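Putative rRNA methylase (Clostridium thermocellum ATCC 27405, PDB 3EEY) binds S-adenosylmethionine and probably transfers its methyl group to a substrate, putatively ribosomal RNA. Local coordinates at the interface of chains A and B. Numbering follows the deposited sequence. Chains: chain A/B, Putative rRNA methylase.

Contact 1: the interface of chains A and B. Residues chain A 5-6, 171-174; chain B 166-168.
Two copies of strand 165-172 meet edge to edge in an antiparallel bridge that pairs A:Phe172 with B:Gln168, so the sheet of one chain can continue across the boundary into the other. A backbone bond runs from the amide N of A:Ile173 to the carbonyl O of B:Val167 at 3.1 Å. One step further along, a side chain takes over the pairing: the amide oxygen OD1 of A:Asn174 accepts from the backbone N of B:Val167, also at 3.1 Å. That donor stands above the carboxamide plane, 59° out of it, and misses the lone pairs, although the bond is fairly straight at the hydrogen. A chi1 of 77° places CG of A:Asn174 between its own backbone N and carbonyl carbon, which turns the carboxamide back toward the partner strand.

The side chains add an apolar layer. The rim of the A:Phe172 ring slots between B:Gln168 and B:Ile166, which point the same way as it does and approach from opposite sides of its plane. Its CE1 meets the methylene CG of B:Gln168 at 3.6 Å, and CD1 meets the branch methyl CG2 of B:Ile166 at 3.7 Å. The glutamine amide is turned 63° from the ring plane. A:Ile5, from the N-terminal segment, lays CG2 in plane at the ring's edge, and that same methyl touches OE1 of B:Gln168 at 3.3 Å.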
ATOM      1  N   ILE A   5       4.827  -9.198  -3.906  1.00 54.89           N
ATOM      2  CA  ILE A   5       4.605  -7.990  -3.120  1.00 47.31           C
ATOM      3  C   ILE A   5       5.819  -7.742  -2.214  1.00 44.88           C
ATOM      4  O   ILE A   5       6.225  -8.622  -1.446  1.00 46.93           O
ATOM      5  CB  ILE A   5       3.294  -8.096  -2.294  1.00 48.40           C
ATOM      6  CG1 ILE A   5       2.079  -7.896  -3.207  1.00 46.70           C
ATOM      7  CG2 ILE A   5       3.292  -7.090  -1.149  1.00 35.67           C
ATOM      8  CD1 ILE A   5       0.774  -8.156  -2.539  1.00 42.35           C
ATOM      9  N   LYS A   6       6.410  -6.553  -2.337  1.00 44.64           N
ATOM     10  CA  LYS A   6       7.625  -6.209  -1.600  1.00 39.17           C
ATOM     11  C   LYS A   6       7.315  -5.792  -0.180  1.00 41.99           C
ATOM     12  O   LYS A   6       6.199  -5.368   0.125  1.00 41.97           O
ATOM     13  CB  LYS A   6       8.390  -5.086  -2.302  1.00 40.19           C
ATOM     14  CG  LYS A   6       8.944  -5.465  -3.649  1.00 42.24           C
ATOM     15  CD  LYS A   6       9.677  -4.316  -4.306  1.00 42.69           C
ATOM     16  CE  LYS A   6       9.923  -4.634  -5.780  1.00 49.88           C
ATOM     17  NZ  LYS A   6      10.472  -3.486  -6.548  1.00 57.02           N
ATOM     18  N   ASP A 171       0.883  -2.267   5.687  1.00 35.49           N
ATOM     19  CA  ASP A 171       1.074  -3.068   6.877  1.00 38.59           C
ATOM     20  C   ASP A 171       0.916  -4.543   6.520  1.00 36.59           C
ATOM     21  O   ASP A 171      -0.022  -4.914   5.826  1.00 42.22           O
ATOM     22  CB  ASP A 171       0.014  -2.664   7.908  1.00 44.97           C
ATOM     23  CG  ASP A 171       0.403  -3.012   9.329  1.00 63.14           C
ATOM     24  OD1 ASP A 171       1.500  -3.580   9.547  1.00 79.14           O
ATOM     25  OD2 ASP A 171      -0.403  -2.707  10.234  1.00 64.94           O
ATOM     26  N   PHE A 172       1.840  -5.373   6.998  1.00 28.23           N
ATOM     27  CA  PHE A 172       1.767  -6.818   6.815  1.00 32.90           C
ATOM     28  C   PHE A 172       1.243  -7.463   8.078  1.00 35.92           C
ATOM     29  O   PHE A 172       1.962  -7.616   9.054  1.00 36.04           O
ATOM     30  CB  PHE A 172       3.120  -7.377   6.385  1.00 25.38           C
ATOM     31  CG  PHE A 172       3.615  -6.771   5.101  1.00 22.70           C
ATOM     32  CD1 PHE A 172       3.179  -7.259   3.869  1.00 32.99           C
ATOM     33  CD2 PHE A 172       4.473  -5.671   5.123  1.00 28.50           C
ATOM     34  CE1 PHE A 172       3.615  -6.677   2.663  1.00 31.91           C
ATOM     35  CE2 PHE A 172       4.902  -5.071   3.926  1.00 35.68           C
ATOM     36  CZ  PHE A 172       4.474  -5.577   2.707  1.00 33.59           C
ATOM     37  N   ILE A 173      -0.035  -7.825   8.038  1.00 40.03           N
ATOM     38  CA  ILE A 173      -0.803  -8.081   9.252  1.00 38.89           C
ATOM     39  C   ILE A 173      -0.738  -9.530   9.732  1.00 40.13           C
ATOM     40  O   ILE A 173      -1.138  -9.815  10.855  1.00 35.55           O
ATOM     41  CB  ILE A 173      -2.283  -7.593   9.112  1.00 37.41           C
ATOM     42  CG1 ILE A 173      -3.015  -8.356   8.005  1.00 42.88           C
ATOM     43  CG2 ILE A 173      -2.324  -6.099   8.835  1.00 33.59           C
ATOM     44  CD1 ILE A 173      -4.502  -8.040   7.873  1.00 37.65           C
ATOM     45  N   ASN A 174      -0.236 -10.430   8.885  1.00 42.38           N
ATOM     46  CA  ASN A 174      -0.078 -11.834   9.247  1.00 39.36           C
ATOM     47  C   ASN A 174       1.354 -12.217   9.630  1.00 43.84           C
ATOM     48  O   ASN A 174       1.638 -13.381   9.929  1.00 46.89           O
ATOM     49  CB  ASN A 174      -0.610 -12.746   8.139  1.00 33.49           C
ATOM     50  CG  ASN A 174       0.336 -12.859   6.956  1.00 40.09           C
ATOM     51  OD1 ASN A 174       0.983 -11.889   6.558  1.00 46.35           O
ATOM     52  ND2 ASN A 174       0.390 -14.045   6.364  1.00 35.59           N
TER
ATOM     53  N   ILE B 166       1.503 -13.871   2.032  1.00 35.68           N
ATOM     54  CA  ILE B 166       1.714 -12.476   2.414  1.00 34.43           C
ATOM     55  C   ILE B 166       0.347 -11.791   2.505  1.00 34.22           C
ATOM     56  O   ILE B 166      -0.380 -11.729   1.523  1.00 43.20           O
ATOM     57  CB  ILE B 166       2.561 -11.706   1.365  1.00 41.02           C
ATOM     58  CG1 ILE B 166       3.948 -12.329   1.181  1.00 38.40           C
ATOM     59  CG2 ILE B 166       2.704 -10.225   1.749  1.00 36.15           C
ATOM     60  CD1 ILE B 166       4.734 -11.702   0.031  1.00 39.30           C
ATOM     61  N   VAL B 167      -0.006 -11.284   3.680  1.00 41.32           N
ATOM     62  CA  VAL B 167      -1.240 -10.503   3.832  1.00 32.03           C
ATOM     63  C   VAL B 167      -0.885  -9.038   4.096  1.00 32.46           C
ATOM     64  O   VAL B 167      -0.324  -8.699   5.130  1.00 21.85           O
ATOM     65  CB  VAL B 167      -2.160 -11.086   4.913  1.00 36.74           C
ATOM     66  CG1 VAL B 167      -3.463 -10.300   5.002  1.00 24.40           C
ATOM     67  CG2 VAL B 167      -2.458 -12.555   4.597  1.00 28.51           C
ATOM     68  N   GLN B 168      -1.195  -8.184   3.122  1.00 37.23           N
ATOM     69  CA  GLN B 168      -0.850  -6.766   3.166  1.00 33.40           C
ATOM     70  C   GLN B 168      -2.092  -5.905   3.316  1.00 26.36           C
ATOM     71  O   GLN B 168      -3.019  -6.006   2.525  1.00 30.79           O
ATOM     72  CB  GLN B 168      -0.124  -6.372   1.875  1.00 25.39           C
ATOM     73  CG  GLN B 168       0.492  -4.993   1.892  1.00 23.33           C
ATOM     74  CD  GLN B 168       0.721  -4.436   0.512  1.00 29.32           C
ATOM     75  OE1 GLN B 168       1.844  -4.405   0.028  1.00 40.69           O
ATOM     76  NE2 GLN B 168      -0.342  -3.999  -0.137  1.00 29.49           N
TER

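Contact 2: the interface of chains A and B. Residues chain A 154, 157-158, 167; chain B 173-174.
B:Ile173 and B:Asn174, just past the end of strand 165-172 in chain B, lie against A:Val167 on the same strand of chain A and against the helix 148-157 beside it.

Among the polar interactions, the firmer direct bond joins two backbones: the amide N of B:Ile173 donates to the carbonyl O of A:Val167 at 3.2 Å. On the same edge of the strand, the amide N of A:Val167 is served partly by water. This N lies 3.4 Å from the carboxamide oxygen OD1 of B:Asn174, a weak hydrogen bond, while a water molecule bridges the same two atoms, 3.2 Å from the N of A:Val167 and 2.6 Å from OD1 of B:Asn174. The water thus supplements a long, weak direct bond. CB of B:Asn174 sits against the carbonyl oxygens of A:Leu157 and A:Lys158 at the helix end, 3.5 Å from O of A:Leu157, a contact and not a hydrogen bond.

The apolar interactions centre on B:Ile173, whose side chain reaches over A:Val167 toward the helix. With chi1 at 64°, CG1 occupies the crowded position between backbone N and carbonyl carbon, and from there it meets the CG1 methyl of A:Val167 at 3.7 Å. Its CD1 tip continues to the CD2 methyl of A:Leu154, and these two side chains cross at about a right angle. The aliphatic part of A:Lys158 crosses the isoleucine in the same manner, its CG 4.0 Å from CB of B:Ile173. The second methyl of A:Val167, CG2, packs against the flat carboxamide of B:Asn174, 3.7 Å from CG, so one valine uses a different branch for each partner residue.

Within the fold, A:Leu154 and A:Leu157 belong to helix 148-157, A:Lys158 directly follows its end, and A:Val167 lies near the start of strand 165-172; the chain B residues therefore settle where helix and strand come together.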
ATOM      1  N   LEU A 154       2.358   7.813  14.157  1.00 25.31           N
ATOM      2  CA  LEU A 154       1.080   7.445  13.563  1.00 27.03           C
ATOM      3  C   LEU A 154      -0.096   8.263  14.104  1.00 30.46           C
ATOM      4  O   LEU A 154      -0.978   8.654  13.340  1.00 34.31           O
ATOM      5  CB  LEU A 154       0.816   5.937  13.706  1.00 30.69           C
ATOM      6  CG  LEU A 154       1.649   4.988  12.825  1.00 38.32           C
ATOM      7  CD1 LEU A 154       1.429   3.523  13.196  1.00 28.14           C
ATOM      8  CD2 LEU A 154       1.380   5.189  11.339  1.00 30.00           C
ATOM      9  N   LEU A 157       0.212  11.592  12.438  1.00 39.61           N
ATOM     10  CA  LEU A 157      -0.121  11.519  11.011  1.00 35.64           C
ATOM     11  C   LEU A 157      -1.596  11.265  10.699  1.00 33.47           C
ATOM     12  O   LEU A 157      -2.064  11.641   9.622  1.00 28.25           O
ATOM     13  CB  LEU A 157       0.753  10.496  10.301  1.00 28.78           C
ATOM     14  CG  LEU A 157       2.221  10.898  10.145  1.00 35.17           C
ATOM     15  CD1 LEU A 157       3.004   9.737   9.580  1.00 23.11           C
ATOM     16  CD2 LEU A 157       2.384  12.133   9.279  1.00 27.81           C
ATOM     17  N   LYS A 158      -2.320  10.661  11.641  1.00 33.21           N
ATOM     18  CA  LYS A 158      -3.777  10.531  11.550  1.00 36.09           C
ATOM     19  C   LYS A 158      -4.485  11.882  11.536  1.00 32.00           C
ATOM     20  O   LYS A 158      -5.598  11.988  11.005  1.00 33.19           O
ATOM     21  CB  LYS A 158      -4.325   9.701  12.714  1.00 41.25           C
ATOM     22  CG  LYS A 158      -4.191   8.190  12.553  1.00 56.54           C
ATOM     23  CD  LYS A 158      -4.382   7.470  13.893  1.00 59.41           C
ATOM     24  CE  LYS A 158      -3.970   5.998  13.828  1.00 63.30           C
ATOM     25  NZ  LYS A 158      -5.007   5.152  13.172  1.00 71.04           N
ATOM     26  N   VAL A 167      -2.404  10.364   3.367  1.00 38.63           N
ATOM     27  CA  VAL A 167      -1.530   9.589   4.247  1.00 33.75           C
ATOM     28  C   VAL A 167      -1.941   8.111   4.165  1.00 33.33           C
ATOM     29  O   VAL A 167      -3.023   7.721   4.589  1.00 27.10           O
ATOM     30  CB  VAL A 167      -1.523  10.112   5.718  1.00 35.64           C
ATOM     31  CG1 VAL A 167      -0.537   9.312   6.574  1.00 19.99           C
ATOM     32  CG2 VAL A 167      -1.168  11.601   5.779  1.00 23.83           C
TER
ATOM     33  N   ILE B 173      -5.091   6.702   6.765  1.00 37.04           N
ATOM     34  CA  ILE B 173      -5.292   6.882   8.208  1.00 38.49           C
ATOM     35  C   ILE B 173      -5.728   8.287   8.632  1.00 38.67           C
ATOM     36  O   ILE B 173      -6.164   8.479   9.766  1.00 39.22           O
ATOM     37  CB  ILE B 173      -4.049   6.421   9.018  1.00 39.47           C
ATOM     38  CG1 ILE B 173      -2.824   7.276   8.688  1.00 37.09           C
ATOM     39  CG2 ILE B 173      -3.748   4.955   8.735  1.00 33.14           C
ATOM     40  CD1 ILE B 173      -1.617   7.003   9.573  1.00 37.31           C
ATOM     41  N   ASN B 174      -5.618   9.252   7.721  1.00 35.34           N
ATOM     42  CA  ASN B 174      -6.013  10.627   8.000  1.00 32.98           C
ATOM     43  C   ASN B 174      -7.363  11.014   7.378  1.00 32.21           C
ATOM     44  O   ASN B 174      -7.765  12.177   7.422  1.00 37.77           O
ATOM     45  CB  ASN B 174      -4.911  11.581   7.554  1.00 29.84           C
ATOM     46  CG  ASN B 174      -4.863  11.755   6.054  1.00 24.06           C
ATOM     47  OD1 ASN B 174      -5.168  10.832   5.297  1.00 30.88           O
ATOM     48  ND2 ASN B 174      -4.483  12.947   5.614  1.00 27.40           N
TER
HETATM   49  O   HOH W   1      -5.541  10.378   2.786  1.00 34.89           O

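Contact 1 and contact 2 lie about 19 Å apart, between the centres of their C-alpha atoms, at opposite ends of one strand pairing. They share Val167, Ile173 and Asn174 with the chains exchanged: the two-fold axis repeats the valine-isoleucine-asparagine arrangement at each end. The copies differ, since the valine-to-asparagine bond is shorter in contact 1, and weak and backed by water in contact 2. Contact 1 includes the N-terminal segment and contact 2 the helix 148-157; by the two-fold, each end should have both. Joining the strand edges would extend one sheet through both subunits, consistent with a dimer, though the deposited assembly alone does not establish one.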